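Local structure of thiol-activated cytolysin (Desulfobulbus propionicus, 6NAL) at residues Leu11-Met22 with Ile226-Phe234; Leu91-Asn99 with Ala209-Thr217. The protein is a cholesterol-dependent cytolysin family toxin that probably oligomerises on target membranes and inserts a large beta-barrel pore. One frame throughout, in Å; residues are numbered along the deposited sequence.

Contact 1 (Leu11-Met22 with Ile226-Phe234); sequences LASLQYNPKTVM and ISEEHPPLF
P231 lays its CB over one face of the Y16 ring. This CB sits 3.5 Å above the plane of the Y16 ring, offset toward the rim on the CE2 side. This is a CH-pi contact, with CB 26° off the ring normal. With chi1 at 63°, Y16 CG lies between the backbone N and the carbonyl carbon, which carries the ring over P231. V21 presses on the same proline from another direction. Its CG2 is 3.5 Å from P231 CD, a tight fit, and also lies close to the carbonyl of E229. L14 and E228 run alongside each other with their ends pointing opposite ways, L14 CD1 3.5 Å from E228 CG. L11 CD2 rests on P232 CG. At the other end, the selenomethionine M22 and L233 meet tip to tip, CE to CD1 at 3.7 Å.

A water links the two segments, 3.0 Å from Y16 OH, and it donates to P232 O. E228 OE1 lies 3.1 Å from Q15 O, but both are acceptors and no bond joins them. The closeness may raise the affinity of this carboxylate for a proton.

The type I turn S227-H230 places E228 against segment 11-22. P231 follows it, and strand 232-250 begins at P232. F340 meets the Y16 ring and also touches V21, P231 and L233, and K342 NZ bonds to L14 O. L11 also touches W218 of helix 218-224.

No direct hydrogen bond crosses the contact, so the loop after helix 2-12 is held on the S227-H230 turn and the two prolines after it by apolar packing and one bridging water.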
ATOM      1  N   LEU A  11     -28.956  11.140 -46.682  1.00 55.91           N
ATOM      2  CA  LEU A  11     -28.541  10.402 -45.496  1.00 58.87           C
ATOM      3  C   LEU A  11     -27.301   9.559 -45.764  1.00 56.93           C
ATOM      4  O   LEU A  11     -26.301   9.672 -45.046  1.00 56.71           O
ATOM      5  CB  LEU A  11     -29.670   9.504 -45.013  1.00 57.20           C
ATOM      6  CG  LEU A  11     -30.653  10.120 -44.030  1.00 61.42           C
ATOM      7  CD1 LEU A  11     -31.609   8.996 -43.661  1.00 66.10           C
ATOM      8  CD2 LEU A  11     -29.982  10.736 -42.836  1.00 62.99           C
ATOM      9  N   ALA A  12     -27.359   8.695 -46.787  1.00 51.05           N
ATOM     10  CA  ALA A  12     -26.224   7.850 -47.146  1.00 59.22           C
ATOM     11  C   ALA A  12     -24.968   8.668 -47.435  1.00 61.96           C
ATOM     12  O   ALA A  12     -23.848   8.219 -47.153  1.00 67.86           O
ATOM     13  CB  ALA A  12     -26.573   6.987 -48.357  1.00 54.75           C
ATOM     14  N   SER A  13     -25.122   9.867 -47.961  1.00 56.02           N
ATOM     15  CA  SER A  13     -23.964  10.694 -48.249  1.00 65.76           C
ATOM     16  C   SER A  13     -23.539  11.532 -47.049  1.00 65.08           C
ATOM     17  O   SER A  13     -22.615  12.343 -47.167  1.00 70.65           O
ATOM     18  CB  SER A  13     -24.260  11.600 -49.460  1.00 65.47           C
ATOM     19  OG  SER A  13     -24.662  12.896 -49.042  1.00 64.08           O
ATOM     20  N   LEU A  14     -24.196  11.379 -45.906  1.00 62.79           N
ATOM     21  CA  LEU A  14     -23.857  12.163 -44.723  1.00 63.17           C
ATOM     22  C   LEU A  14     -22.693  11.480 -44.002  1.00 67.69           C
ATOM     23  O   LEU A  14     -22.866  10.450 -43.340  1.00 56.92           O
ATOM     24  CB  LEU A  14     -25.075  12.305 -43.833  1.00 56.90           C
ATOM     25  CG  LEU A  14     -25.057  13.386 -42.764  1.00 63.78           C
ATOM     26  CD1 LEU A  14     -25.410  14.765 -43.244  1.00 57.37           C
ATOM     27  CD2 LEU A  14     -26.051  12.916 -41.671  1.00 61.02           C
ATOM     28  N   GLN A  15     -21.500  12.065 -44.151  1.00 66.09           N
ATOM     29  CA  GLN A  15     -20.246  11.462 -43.703  1.00 69.73           C
ATOM     30  C   GLN A  15     -19.928  11.976 -42.302  1.00 63.74           C
ATOM     31  O   GLN A  15     -19.844  13.192 -42.074  1.00 59.93           O
ATOM     32  CB  GLN A  15     -19.102  11.767 -44.675  1.00 68.76           C
ATOM     33  CG  GLN A  15     -19.517  11.773 -46.133  1.00 85.50           C
ATOM     34  CD  GLN A  15     -18.793  12.832 -46.955  1.00102.96           C
ATOM     35  OE1 GLN A  15     -17.569  12.932 -46.912  1.00 98.09           O
ATOM     36  NE2 GLN A  15     -19.552  13.629 -47.712  1.00 99.95           N
ATOM     37  N   TYR A  16     -19.837  11.052 -41.354  1.00 57.34           N
ATOM     38  CA  TYR A  16     -19.510  11.369 -39.972  1.00 60.82           C
ATOM     39  C   TYR A  16     -18.974  10.084 -39.369  1.00 56.87           C
ATOM     40  O   TYR A  16     -19.285   8.979 -39.835  1.00 66.55           O
ATOM     41  CB  TYR A  16     -20.714  11.893 -39.165  1.00 51.92           C
ATOM     42  CG  TYR A  16     -21.793  10.868 -39.042  1.00 62.92           C
ATOM     43  CD1 TYR A  16     -21.695   9.818 -38.124  1.00 51.41           C
ATOM     44  CD2 TYR A  16     -22.907  10.920 -39.884  1.00 62.22           C
ATOM     45  CE1 TYR A  16     -22.669   8.867 -38.061  1.00 53.93           C
ATOM     46  CE2 TYR A  16     -23.893   9.977 -39.823  1.00 51.66           C
ATOM     47  CZ  TYR A  16     -23.780   8.956 -38.911  1.00 55.18           C
ATOM     48  OH  TYR A  16     -24.799   8.032 -38.870  1.00 52.62           O
ATOM     49  N   ASN A  17     -18.187  10.242 -38.317  1.00 60.27           N
ATOM     50  CA  ASN A  17     -17.540   9.116 -37.659  1.00 70.30           C
ATOM     51  C   ASN A  17     -18.386   8.701 -36.464  1.00 63.85           C
ATOM     52  O   ASN A  17     -18.501   9.480 -35.504  1.00 56.39           O
ATOM     53  CB  ASN A  17     -16.129   9.506 -37.223  1.00 57.88           C
ATOM     54  CG  ASN A  17     -15.515   8.523 -36.219  1.00 67.50           C
ATOM     55  OD1 ASN A  17     -14.805   8.934 -35.315  1.00 69.21           O
ATOM     56  ND2 ASN A  17     -15.766   7.234 -36.391  1.00 74.32           N
ATOM     57  N   PRO A  18     -19.017   7.519 -36.477  1.00 65.24           N
ATOM     58  CA  PRO A  18     -19.937   7.187 -35.377  1.00 67.83           C
ATOM     59  C   PRO A  18     -19.313   7.346 -34.001  1.00 71.76           C
ATOM     60  O   PRO A  18     -20.029   7.702 -33.058  1.00 64.68           O
ATOM     61  CB  PRO A  18     -20.323   5.725 -35.659  1.00 64.32           C
ATOM     62  CG  PRO A  18     -20.139   5.550 -37.132  1.00 57.06           C
ATOM     63  CD  PRO A  18     -18.944   6.436 -37.480  1.00 61.29           C
ATOM     64  N   LYS A  19     -18.000   7.125 -33.859  1.00 65.90           N
ATOM     65  CA  LYS A  19     -17.402   7.089 -32.532  1.00 66.45           C
ATOM     66  C   LYS A  19     -17.201   8.458 -31.913  1.00 59.32           C
ATOM     67  O   LYS A  19     -17.213   8.551 -30.686  1.00 62.74           O
ATOM     68  CB  LYS A  19     -16.069   6.358 -32.586  1.00 72.18           C
ATOM     69  CG  LYS A  19     -16.221   4.882 -32.925  1.00 82.88           C
ATOM     70  CD  LYS A  19     -15.257   4.435 -34.014  1.00 88.17           C
ATOM     71  CE  LYS A  19     -15.456   2.947 -34.339  1.00 77.00           C
ATOM     72  NZ  LYS A  19     -14.721   2.040 -33.398  1.00 83.00           N
ATOM     73  N   THR A  20     -17.116   9.525 -32.705  1.00 55.42           N
ATOM     74  CA  THR A  20     -16.753  10.827 -32.169  1.00 56.33           C
ATOM     75  C   THR A  20     -17.851  11.882 -32.241  1.00 53.15           C
ATOM     76  O   THR A  20     -17.603  13.039 -31.898  1.00 56.93           O
ATOM     77  CB  THR A  20     -15.518  11.355 -32.895  1.00 59.28           C
ATOM     78  OG1 THR A  20     -15.874  11.742 -34.224  1.00 59.44           O
ATOM     79  CG2 THR A  20     -14.434  10.296 -32.944  1.00 62.31           C
ATOM     80  N   VAL A  21     -19.059  11.540 -32.654  1.00 51.26           N
ATOM     81  CA  VAL A  21     -20.051  12.600 -32.797  1.00 57.66           C
ATOM     82  C   VAL A  21     -20.671  12.972 -31.446  1.00 54.09           C
ATOM     83  O   VAL A  21     -20.949  14.145 -31.184  1.00 52.10           O
ATOM     84  CB  VAL A  21     -21.109  12.201 -33.850  1.00 54.22           C
ATOM     85  CG1 VAL A  21     -21.970  11.076 -33.372  1.00 49.55           C
ATOM     86  CG2 VAL A  21     -21.970  13.374 -34.170  1.00 60.61           C
HETATM   87  N   MSE A  22     -20.916  12.007 -30.568  1.00 60.39           N
HETATM   88  CA  MSE A  22     -21.139  12.340 -29.157  1.00 54.80           C
HETATM   89  C   MSE A  22     -19.970  11.722 -28.346  1.00 49.25           C
HETATM   90  O   MSE A  22     -19.456  10.638 -28.667  1.00 49.89           O
HETATM   91  CB  MSE A  22     -22.482  11.847 -28.659  1.00 51.79           C
HETATM   92  CG  MSE A  22     -23.693  12.321 -29.453  1.00 55.45           C
HETATM   93 SE   MSE A  22     -25.290  11.511 -28.582  0.62 52.88          SE
HETATM   94  CE  MSE A  22     -25.532   9.903 -29.287  1.00 50.61           C
ATOM     95  N   ILE A 226     -30.636  18.529 -38.290  1.00 43.35           N
ATOM     96  CA  ILE A 226     -29.841  17.445 -38.859  1.00 41.64           C
ATOM     97  C   ILE A 226     -28.740  17.998 -39.749  1.00 51.51           C
ATOM     98  O   ILE A 226     -28.943  18.961 -40.512  1.00 42.51           O
ATOM     99  CB  ILE A 226     -30.730  16.464 -39.634  1.00 39.12           C
ATOM    100  CG1 ILE A 226     -31.718  15.846 -38.662  1.00 45.51           C
ATOM    101  CG2 ILE A 226     -29.876  15.427 -40.328  1.00 47.51           C
ATOM    102  CD1 ILE A 226     -31.035  15.040 -37.542  1.00 47.96           C
ATOM    103  N   SER A 227     -27.568  17.355 -39.678  1.00 53.75           N
ATOM    104  CA  SER A 227     -26.348  17.788 -40.356  1.00 54.23           C
ATOM    105  C   SER A 227     -25.259  16.785 -39.985  1.00 55.37           C
ATOM    106  O   SER A 227     -25.489  15.899 -39.156  1.00 51.19           O
ATOM    107  CB  SER A 227     -25.951  19.212 -39.951  1.00 51.27           C
ATOM    108  OG  SER A 227     -25.441  19.249 -38.629  1.00 59.88           O
ATOM    109  N   GLU A 228     -24.058  16.940 -40.538  1.00 56.14           N
ATOM    110  CA  GLU A 228     -22.997  15.973 -40.259  1.00 63.12           C
ATOM    111  C   GLU A 228     -22.544  16.005 -38.808  1.00 50.52           C
ATOM    112  O   GLU A 228     -22.121  14.980 -38.283  1.00 57.65           O
ATOM    113  CB  GLU A 228     -21.809  16.229 -41.171  1.00 70.62           C
ATOM    114  CG  GLU A 228     -22.166  16.017 -42.625  1.00 80.81           C
ATOM    115  CD  GLU A 228     -20.954  15.941 -43.510  1.00 85.08           C
ATOM    116  OE1 GLU A 228     -19.842  16.188 -42.988  1.00 98.45           O
ATOM    117  OE2 GLU A 228     -21.116  15.619 -44.713  1.00 76.50           O
ATOM    118  N   GLU A 229     -22.597  17.159 -38.153  1.00 51.83           N
ATOM    119  CA  GLU A 229     -22.291  17.233 -36.730  1.00 52.96           C
ATOM    120  C   GLU A 229     -23.438  16.742 -35.847  1.00 59.30           C
ATOM    121  O   GLU A 229     -23.224  16.481 -34.659  1.00 50.59           O
ATOM    122  CB  GLU A 229     -21.942  18.670 -36.328  1.00 59.90           C
ATOM    123  CG  GLU A 229     -20.694  19.251 -37.018  1.00 69.78           C
ATOM    124  CD  GLU A 229     -20.917  19.559 -38.508  1.00 88.60           C
ATOM    125  OE1 GLU A 229     -22.102  19.576 -38.956  1.00 85.43           O
ATOM    126  OE2 GLU A 229     -19.903  19.781 -39.231  1.00 90.13           O
ATOM    127  N   HIS A 230     -24.654  16.616 -36.376  1.00 50.14           N
ATOM    128  CA  HIS A 230     -25.796  16.176 -35.579  1.00 45.20           C
ATOM    129  C   HIS A 230     -26.633  15.197 -36.379  1.00 42.28           C
ATOM    130  O   HIS A 230     -27.766  15.484 -36.758  1.00 45.40           O
ATOM    131  CB  HIS A 230     -26.578  17.399 -35.117  1.00 47.26           C
ATOM    132  CG  HIS A 230     -25.737  18.330 -34.308  1.00 46.05           C
ATOM    133  ND1 HIS A 230     -25.437  18.108 -32.980  1.00 47.43           N
ATOM    134  CD2 HIS A 230     -25.086  19.462 -34.654  1.00 52.30           C
ATOM    135  CE1 HIS A 230     -24.676  19.087 -32.532  1.00 52.41           C
ATOM    136  NE2 HIS A 230     -24.455  19.927 -33.530  1.00 60.78           N
ATOM    137  N   PRO A 231     -26.075  14.034 -36.683  1.00 42.40           N
ATOM    138  CA  PRO A 231     -26.832  13.010 -37.444  1.00 38.36           C
ATOM    139  C   PRO A 231     -28.058  12.554 -36.680  1.00 36.21           C
ATOM    140  O   PRO A 231     -28.134  12.769 -35.459  1.00 35.19           O
ATOM    141  CB  PRO A 231     -25.836  11.856 -37.594  1.00 39.62           C
ATOM    142  CG  PRO A 231     -24.832  12.074 -36.481  1.00 42.47           C
ATOM    143  CD  PRO A 231     -24.747  13.570 -36.264  1.00 42.67           C
ATOM    144  N   PRO A 232     -29.044  11.966 -37.371  1.00 35.36           N
ATOM    145  CA  PRO A 232     -30.272  11.552 -36.694  1.00 38.70           C
ATOM    146  C   PRO A 232     -30.069  10.222 -36.007  1.00 34.05           C
ATOM    147  O   PRO A 232     -29.340   9.346 -36.496  1.00 28.86           O
ATOM    148  CB  PRO A 232     -31.294  11.441 -37.842  1.00 30.58           C
ATOM    149  CG  PRO A 232     -30.451  11.040 -39.015  1.00 35.41           C
ATOM    150  CD  PRO A 232     -29.188  11.868 -38.848  1.00 32.63           C
ATOM    151  N   LEU A 233     -30.766  10.067 -34.884  1.00 33.58           N
ATOM    152  CA  LEU A 233     -30.780   8.804 -34.161  1.00 37.46           C
ATOM    153  C   LEU A 233     -32.186   8.239 -34.010  1.00 37.90           C
ATOM    154  O   LEU A 233     -33.189   8.951 -34.098  1.00 41.37           O
ATOM    155  CB  LEU A 233     -30.196   8.963 -32.760  1.00 34.50           C
ATOM    156  CG  LEU A 233     -28.848   9.610 -32.615  1.00 41.20           C
ATOM    157  CD1 LEU A 233     -28.709  10.150 -31.203  1.00 43.90           C
ATOM    158  CD2 LEU A 233     -27.769   8.637 -32.920  1.00 39.24           C
ATOM    159  N   PHE A 234     -32.221   6.937 -33.719  1.00 37.91           N
ATOM    160  CA  PHE A 234     -33.438   6.147 -33.607  1.00 30.99           C
ATOM    161  C   PHE A 234     -33.388   5.351 -32.300  1.00 33.93           C
ATOM    162  O   PHE A 234     -32.502   4.506 -32.116  1.00 32.38           O
ATOM    163  CB  PHE A 234     -33.531   5.221 -34.827  1.00 30.20           C
ATOM    164  CG  PHE A 234     -34.668   4.265 -34.806  1.00 31.73           C
ATOM    165  CD1 PHE A 234     -35.891   4.625 -35.298  1.00 36.02           C
ATOM    166  CD2 PHE A 234     -34.495   2.976 -34.368  1.00 34.04           C
ATOM    167  CE1 PHE A 234     -36.945   3.729 -35.269  1.00 39.45           C
ATOM    168  CE2 PHE A 234     -35.525   2.052 -34.399  1.00 34.88           C
ATOM    169  CZ  PHE A 234     -36.755   2.441 -34.841  1.00 33.98           C
TER
HETATM  170  O   HOH W   1     -27.747   8.723 -38.772  1.00 46.65           O

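Contact 2 (Leu91-Asn99 with Ala209-Thr217); sequences LAVDKDRVN and ADIFAESTT
The backbone oxygen D94 O is gripped by two donors from the same face of its carbonyl plane. A213 N gives it a nearly straight bond of 3.1 Å, with an N-H...O angle of 165°. T216 OG1 donates at 3.1 Å to D94 O, tilted 21° from that plane. T216 OG1 stands beside its own backbone N (chi1 -66°), which turns it to D94. A third bond runs the other way across the pair, D96 N to I211 O at 2.9 Å.

The two backbone bonds flank K95 and F212, whose CA atoms are 4.1 Å apart. This is the pattern of a non-hydrogen-bonded antiparallel pair, a single bridge and not a full ladder. It joins the loop leading into strand 98-103 to the loop between strand 187-202 and helix 218-224, and the A213-T216 type I turn follows directly.

V93 meets the F212 ring at its edge, V93 CG2 to F212 CE1 at 3.6 Å. I211 CG2 covers one face of that ring, 3.4 Å above the plane over its centre. I7, L76 and L221 also touch the F212 side chain. K95 CB passes close to I211 O, while K95 NZ bonds to P116 O. R4 of helix 2-12, outside both segments, ties them together: R4 NH2 makes a salt bridge with D96 OD2 and a hydrogen bond to F212 O.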
ATOM      1  N   LEU A  91     -36.371  15.244 -32.706  1.00 45.51           N
ATOM      2  CA  LEU A  91     -36.442  15.477 -34.144  1.00 46.02           C
ATOM      3  C   LEU A  91     -37.915  15.412 -34.525  1.00 49.08           C
ATOM      4  O   LEU A  91     -38.453  14.344 -34.812  1.00 45.53           O
ATOM      5  CB  LEU A  91     -35.630  14.428 -34.885  1.00 41.73           C
ATOM      6  CG  LEU A  91     -35.808  14.485 -36.395  1.00 47.27           C
ATOM      7  CD1 LEU A  91     -35.492  15.914 -36.813  1.00 42.70           C
ATOM      8  CD2 LEU A  91     -34.919  13.542 -37.102  1.00 42.93           C
ATOM      9  N   ALA A  92     -38.576  16.559 -34.502  1.00 59.17           N
ATOM     10  CA  ALA A  92     -40.036  16.611 -34.636  1.00 64.62           C
ATOM     11  C   ALA A  92     -40.419  16.714 -36.110  1.00 62.35           C
ATOM     12  O   ALA A  92     -40.457  17.800 -36.706  1.00 65.14           O
ATOM     13  CB  ALA A  92     -40.606  17.770 -33.826  1.00 56.70           C
ATOM     14  N   VAL A  93     -40.697  15.557 -36.711  1.00 64.58           N
ATOM     15  CA  VAL A  93     -41.249  15.488 -38.059  1.00 62.03           C
ATOM     16  C   VAL A  93     -42.313  14.395 -38.107  1.00 58.35           C
ATOM     17  O   VAL A  93     -42.475  13.601 -37.177  1.00 57.24           O
ATOM     18  CB  VAL A  93     -40.164  15.241 -39.132  1.00 52.76           C
ATOM     19  CG1 VAL A  93     -39.293  16.477 -39.304  1.00 61.70           C
ATOM     20  CG2 VAL A  93     -39.297  14.056 -38.789  1.00 65.03           C
ATOM     21  N   ASP A  94     -43.046  14.360 -39.208  1.00 57.69           N
ATOM     22  CA  ASP A  94     -44.111  13.378 -39.356  1.00 56.76           C
ATOM     23  C   ASP A  94     -43.511  12.057 -39.794  1.00 46.03           C
ATOM     24  O   ASP A  94     -42.602  12.022 -40.633  1.00 46.51           O
ATOM     25  CB  ASP A  94     -45.140  13.871 -40.371  1.00 58.59           C
ATOM     26  CG  ASP A  94     -45.827  15.145 -39.916  1.00 68.53           C
ATOM     27  OD1 ASP A  94     -46.203  15.190 -38.721  1.00 70.63           O
ATOM     28  OD2 ASP A  94     -45.985  16.091 -40.729  1.00 78.20           O
ATOM     29  N   LYS A  95     -44.041  10.973 -39.256  1.00 43.09           N
ATOM     30  CA  LYS A  95     -43.452   9.671 -39.505  1.00 52.65           C
ATOM     31  C   LYS A  95     -44.472   8.669 -40.027  1.00 44.14           C
ATOM     32  O   LYS A  95     -45.680   8.854 -39.904  1.00 48.03           O
ATOM     33  CB  LYS A  95     -42.800   9.140 -38.224  1.00 58.67           C
ATOM     34  CG  LYS A  95     -41.603   9.965 -37.742  1.00 56.23           C
ATOM     35  CD  LYS A  95     -41.093   9.471 -36.419  1.00 54.02           C
ATOM     36  CE  LYS A  95     -41.647  10.273 -35.266  1.00 55.87           C
ATOM     37  NZ  LYS A  95     -40.954   9.800 -34.033  1.00 57.84           N
ATOM     38  N   ASP A  96     -43.952   7.616 -40.646  1.00 48.37           N
ATOM     39  CA  ASP A  96     -44.736   6.463 -41.059  1.00 62.15           C
ATOM     40  C   ASP A  96     -44.611   5.341 -40.022  1.00 60.36           C
ATOM     41  O   ASP A  96     -43.948   5.505 -38.992  1.00 55.62           O
ATOM     42  CB  ASP A  96     -44.295   5.985 -42.446  1.00 65.99           C
ATOM     43  CG  ASP A  96     -45.448   5.333 -43.256  1.00 79.59           C
ATOM     44  OD1 ASP A  96     -46.583   5.165 -42.734  1.00 79.36           O
ATOM     45  OD2 ASP A  96     -45.205   4.969 -44.428  1.00 83.07           O
ATOM     46  N   ARG A  97     -45.211   4.179 -40.324  1.00 53.48           N
ATOM     47  CA  ARG A  97     -45.426   3.119 -39.345  1.00 58.98           C
ATOM     48  C   ARG A  97     -44.149   2.332 -39.074  1.00 51.66           C
ATOM     49  O   ARG A  97     -43.306   2.147 -39.953  1.00 56.91           O
ATOM     50  CB  ARG A  97     -46.532   2.159 -39.811  1.00 63.22           C
ATOM     51  CG  ARG A  97     -47.924   2.802 -40.076  1.00 66.17           C
ATOM     52  CD  ARG A  97     -49.122   1.813 -39.976  1.00 63.08           C
ATOM     53  NE  ARG A  97     -48.875   0.462 -40.506  1.00 74.18           N
ATOM     54  CZ  ARG A  97     -48.523   0.172 -41.767  1.00 84.64           C
ATOM     55  NH1 ARG A  97     -48.364   1.141 -42.671  1.00 84.25           N
ATOM     56  NH2 ARG A  97     -48.327  -1.100 -42.130  1.00 72.33           N
ATOM     57  N   VAL A  98     -44.037   1.839 -37.845  1.00 52.37           N
ATOM     58  CA  VAL A  98     -42.869   1.099 -37.381  1.00 54.19           C
ATOM     59  C   VAL A  98     -43.328  -0.071 -36.528  1.00 43.70           C
ATOM     60  O   VAL A  98     -44.305   0.034 -35.781  1.00 46.94           O
ATOM     61  CB  VAL A  98     -41.921   1.993 -36.552  1.00 43.87           C
ATOM     62  CG1 VAL A  98     -40.949   1.141 -35.732  1.00 57.02           C
ATOM     63  CG2 VAL A  98     -41.163   2.925 -37.424  1.00 51.20           C
ATOM     64  N   ASN A  99     -42.593  -1.178 -36.602  1.00 49.91           N
ATOM     65  CA  ASN A  99     -42.904  -2.328 -35.763  1.00 47.77           C
ATOM     66  C   ASN A  99     -42.324  -2.140 -34.366  1.00 49.90           C
ATOM     67  O   ASN A  99     -41.112  -1.962 -34.200  1.00 46.89           O
ATOM     68  CB  ASN A  99     -42.388  -3.620 -36.379  1.00 54.46           C
ATOM     69  CG  ASN A  99     -43.442  -4.315 -37.216  1.00 71.40           C
ATOM     70  OD1 ASN A  99     -43.584  -4.023 -38.400  1.00 71.84           O
ATOM     71  ND2 ASN A  99     -44.205  -5.223 -36.598  1.00 70.20           N
ATOM     72  N   ALA A 209     -35.213   6.094 -44.898  1.00 62.70           N
ATOM     73  CA  ALA A 209     -36.221   7.109 -45.189  1.00 58.83           C
ATOM     74  C   ALA A 209     -37.631   6.601 -44.931  1.00 48.83           C
ATOM     75  O   ALA A 209     -38.541   7.402 -44.660  1.00 48.11           O
ATOM     76  CB  ALA A 209     -36.093   7.577 -46.638  1.00 61.77           C
ATOM     77  N   ASP A 210     -37.832   5.285 -44.981  1.00 50.51           N
ATOM     78  CA  ASP A 210     -39.158   4.708 -44.716  1.00 56.01           C
ATOM     79  C   ASP A 210     -39.745   5.080 -43.349  1.00 50.72           C
ATOM     80  O   ASP A 210     -40.950   4.905 -43.134  1.00 54.53           O
ATOM     81  CB  ASP A 210     -39.133   3.167 -44.803  1.00 50.61           C
ATOM     82  CG  ASP A 210     -38.687   2.636 -46.181  1.00 72.72           C
ATOM     83  OD1 ASP A 210     -38.204   3.430 -47.038  1.00 73.63           O
ATOM     84  OD2 ASP A 210     -38.819   1.405 -46.398  1.00 77.50           O
ATOM     85  N   ILE A 211     -38.929   5.548 -42.402  1.00 54.40           N
ATOM     86  CA  ILE A 211     -39.460   6.037 -41.134  1.00 47.46           C
ATOM     87  C   ILE A 211     -40.245   7.327 -41.301  1.00 49.62           C
ATOM     88  O   ILE A 211     -41.091   7.643 -40.445  1.00 46.88           O
ATOM     89  CB  ILE A 211     -38.320   6.243 -40.122  1.00 46.12           C
ATOM     90  CG1 ILE A 211     -38.852   6.560 -38.731  1.00 50.13           C
ATOM     91  CG2 ILE A 211     -37.362   7.387 -40.550  1.00 43.34           C
ATOM     92  CD1 ILE A 211     -39.138   5.353 -37.899  1.00 49.22           C
ATOM     93  N   PHE A 212     -39.999   8.085 -42.369  1.00 37.51           N
ATOM     94  CA  PHE A 212     -40.692   9.353 -42.524  1.00 55.49           C
ATOM     95  C   PHE A 212     -41.978   9.208 -43.345  1.00 48.50           C
ATOM     96  O   PHE A 212     -42.103   8.350 -44.223  1.00 50.74           O
ATOM     97  CB  PHE A 212     -39.742  10.364 -43.148  1.00 40.88           C
ATOM     98  CG  PHE A 212     -38.487  10.577 -42.342  1.00 48.39           C
ATOM     99  CD1 PHE A 212     -38.541  11.223 -41.122  1.00 48.98           C
ATOM    100  CD2 PHE A 212     -37.262  10.103 -42.798  1.00 48.53           C
ATOM    101  CE1 PHE A 212     -37.378  11.429 -40.373  1.00 51.05           C
ATOM    102  CE2 PHE A 212     -36.086  10.292 -42.064  1.00 45.35           C
ATOM    103  CZ  PHE A 212     -36.138  10.976 -40.856  1.00 41.13           C
ATOM    104  N   ALA A 213     -42.964  10.023 -43.001  1.00 54.11           N
ATOM    105  CA  ALA A 213     -44.129  10.175 -43.875  1.00 55.14           C
ATOM    106  C   ALA A 213     -43.709  10.687 -45.253  1.00 50.85           C
ATOM    107  O   ALA A 213     -42.705  11.405 -45.410  1.00 45.68           O
ATOM    108  CB  ALA A 213     -45.142  11.137 -43.246  1.00 48.20           C
ATOM    109  N   GLU A 214     -44.514  10.330 -46.256  1.00 62.75           N
ATOM    110  CA  GLU A 214     -44.198  10.695 -47.636  1.00 69.13           C
ATOM    111  C   GLU A 214     -44.113  12.199 -47.831  1.00 56.73           C
ATOM    112  O   GLU A 214     -43.379  12.658 -48.715  1.00 49.71           O
ATOM    113  CB  GLU A 214     -45.242  10.112 -48.579  1.00 68.30           C
ATOM    114  CG  GLU A 214     -44.942   8.685 -49.035  1.00 82.60           C
ATOM    115  CD  GLU A 214     -45.946   8.170 -50.053  1.00104.55           C
ATOM    116  OE1 GLU A 214     -47.038   7.724 -49.624  1.00101.78           O
ATOM    117  OE2 GLU A 214     -45.640   8.215 -51.271  1.00116.26           O
ATOM    118  N   SER A 215     -44.824  12.975 -47.001  1.00 53.07           N
ATOM    119  CA  SER A 215     -44.786  14.431 -47.095  1.00 53.56           C
ATOM    120  C   SER A 215     -43.488  15.053 -46.603  1.00 54.60           C
ATOM    121  O   SER A 215     -43.217  16.210 -46.948  1.00 63.00           O
ATOM    122  CB  SER A 215     -45.923  15.050 -46.291  1.00 59.06           C
ATOM    123  OG  SER A 215     -46.104  14.399 -45.046  1.00 62.40           O
ATOM    124  N   THR A 216     -42.711  14.350 -45.781  1.00 53.34           N
ATOM    125  CA  THR A 216     -41.512  14.923 -45.158  1.00 47.59           C
ATOM    126  C   THR A 216     -40.388  15.022 -46.183  1.00 42.31           C
ATOM    127  O   THR A 216     -40.220  14.154 -47.034  1.00 50.37           O
ATOM    128  CB  THR A 216     -41.048  14.060 -43.962  1.00 50.72           C
ATOM    129  OG1 THR A 216     -42.023  14.090 -42.913  1.00 53.67           O
ATOM    130  CG2 THR A 216     -39.725  14.576 -43.381  1.00 49.26           C
ATOM    131  N   THR A 217     -39.612  16.075 -46.098  1.00 41.56           N
ATOM    132  CA  THR A 217     -38.536  16.295 -47.055  1.00 54.26           C
ATOM    133  C   THR A 217     -37.224  16.444 -46.304  1.00 48.27           C
ATOM    134  O   THR A 217     -37.203  16.654 -45.087  1.00 41.42           O
ATOM    135  CB  THR A 217     -38.776  17.558 -47.902  1.00 56.09           C
ATOM    136  OG1 THR A 217     -38.983  18.670 -47.028  1.00 52.70           O
ATOM    137  CG2 THR A 217     -39.991  17.414 -48.802  1.00 51.81           C
TER

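Both contacts are partly buried and lie on the same side of the chain's centre, with their own centres about 18 Å apart. Both reach the same large antiparallel sheet, contact 1 at the start of strand 232-250 and contact 2 at the start of strand 98-103. Helix 2-12 serves both: its end enters contact 1, and its R4 supports contact 2. Helix 218-224 also borders both. They touch through F234 and I211, and through L91 with I226 and P232. Their chemistry differs. Contact 1 is mostly apolar, with prolines, an aromatic ring and a water. Contact 2 relies on direct hydrogen bonds, two between backbones and one from a threonine hydroxyl, with ring packing beside them.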